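Local coordinates for cell division protein FtsZ 1 (Methanocaldococcus jannaschii, PDB 2VAP) that binds GTP, probably hydrolyses it, and is thought to polymerise into the contractile Z ring that forms at the future division site and recruits other division proteins, at residues S111-E114 against I115-A118. Numbering follows the deposited sequence.
Sequences SAEE and IKAA
Ile-115 folds back over the first turn of its own helix: its CG1 lies 3.4 Å from Ser-111 O, and CD1 reaches on along the same carbonyl group. CG1 stands anti to the carbonyl carbon of Ile-115 (chi1 -63°), which turns that branch toward the start of the helix. The same Ser-111 O accepts the amide of Ile-115, N to O 3.0 Å, almost straight on at a C=O...N angle of 164°. Three more i to i+4 bonds follow, into the carbonyls of Ala-112, Glu-113 and Glu-114. The last is the longest, 3.2 Å from Ala-118 N to Glu-114 O, and the most bent, 141° at the hydrogen. The packed side is that of Ser-111, Ile-115 and Ala-118: Ile-115 is buried against Ile-87 and Ile-146, Ala-118 sits on Ile-85, and Ser-111 OG, rather than capping this helix, bonds to Gly-88 N.

The outer side is looser. Glu-113 and Lys-116 are one helical turn apart, yet OE1 and NZ stay 5.0 Å from each other; a water spans them, donating to Glu-113 OE1 at 2.7 Å and accepting from Lys-116 NZ at 2.9 Å. The lysine chain is fully extended, while the glutamate, like exposed Glu-114, is poorly ordered, so the bridge is probably a mobile one.

Overall this is nearly the whole of a short amphipathic alpha-helix, 112-119, laid against strand 83-86 and helix 135-149 and leading into strand 124-130 of the Rossmann-like parallel sheet in the FtsZ GTPase domain.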
loop_
_atom_site.group_PDB
_atom_site.type_symbol
_atom_site.label_atom_id
_atom_site.label_comp_id
_atom_site.label_asym_id
_atom_site.label_seq_id
_atom_site.Cartn_x
_atom_site.Cartn_y
_atom_site.Cartn_z
ATOM N N SER A 111 7.029 -12.972 -18.814
ATOM C CA SER A 111 7.701 -11.675 -18.836
ATOM C C SER A 111 8.522 -11.411 -17.570
ATOM O O SER A 111 8.809 -10.257 -17.242
ATOM C CB SER A 111 6.674 -10.557 -19.042
ATOM O OG SER A 111 5.863 -10.809 -20.177
ATOM N N ALA A 112 8.909 -12.484 -16.879
ATOM C CA ALA A 112 9.632 -12.386 -15.605
ATOM C C ALA A 112 10.920 -11.566 -15.687
ATOM O O ALA A 112 11.220 -10.787 -14.780
ATOM C CB ALA A 112 9.918 -13.776 -15.043
ATOM N N GLU A 113 11.671 -11.741 -16.774
ATOM C CA GLU A 113 12.932 -11.022 -16.973
ATOM C C GLU A 113 12.733 -9.517 -17.167
ATOM O O GLU A 113 13.548 -8.718 -16.701
ATOM C CB GLU A 113 13.721 -11.614 -18.146
ATOM C CG GLU A 113 14.273 -13.020 -17.894
ATOM C CD GLU A 113 15.326 -13.069 -16.793
ATOM O OE1 GLU A 113 16.173 -12.152 -16.721
ATOM O OE2 GLU A 113 15.308 -14.035 -16.001
ATOM N N GLU A 114 11.654 -9.140 -17.852
ATOM C CA GLU A 114 11.314 -7.729 -18.048
ATOM C C GLU A 114 10.841 -7.078 -16.748
ATOM O O GLU A 114 11.170 -5.920 -16.474
ATOM C CB GLU A 114 10.259 -7.560 -19.146
ATOM C CG GLU A 114 10.799 -7.745 -20.560
ATOM C CD GLU A 114 9.822 -7.296 -21.633
ATOM O OE1 GLU A 114 9.583 -8.074 -22.580
ATOM O OE2 GLU A 114 9.292 -6.168 -21.532
ATOM N N ILE A 115 10.072 -7.826 -15.958
ATOM C CA ILE A 115 9.635 -7.371 -14.636
ATOM C C ILE A 115 10.848 -7.176 -13.719
ATOM O O ILE A 115 10.972 -6.141 -13.061
ATOM C CB ILE A 115 8.598 -8.340 -13.994
ATOM C CG1 ILE A 115 7.322 -8.400 -14.843
ATOM C CG2 ILE A 115 8.262 -7.911 -12.560
ATOM C CD1 ILE A 115 6.402 -9.572 -14.523
ATOM N N LYS A 116 11.742 -8.164 -13.704
ATOM C CA LYS A 116 12.968 -8.111 -12.903
ATOM C C LYS A 116 13.828 -6.894 -13.249
ATOM O O LYS A 116 14.325 -6.207 -12.354
ATOM C CB LYS A 116 13.779 -9.401 -13.071
ATOM C CG LYS A 116 14.997 -9.507 -12.157
ATOM C CD LYS A 116 15.826 -10.738 -12.484
ATOM C CE LYS A 116 17.134 -10.742 -11.708
ATOM N NZ LYS A 116 17.977 -11.922 -12.043
ATOM N N ALA A 117 13.986 -6.632 -14.545
ATOM C CA ALA A 117 14.791 -5.510 -15.030
ATOM C C ALA A 117 14.240 -4.152 -14.591
ATOM O O ALA A 117 15.005 -3.222 -14.333
ATOM C CB ALA A 117 14.922 -5.566 -16.548
ATOM N N ALA A 118 12.915 -4.053 -14.500
ATOM C CA ALA A 118 12.243 -2.806 -14.133
ATOM C C ALA A 118 12.338 -2.490 -12.640
ATOM O O ALA A 118 12.247 -1.325 -12.242
ATOM C CB ALA A 118 10.787 -2.841 -14.573
HETATM O O HOH W 1 18.242 -12.037 -14.933
#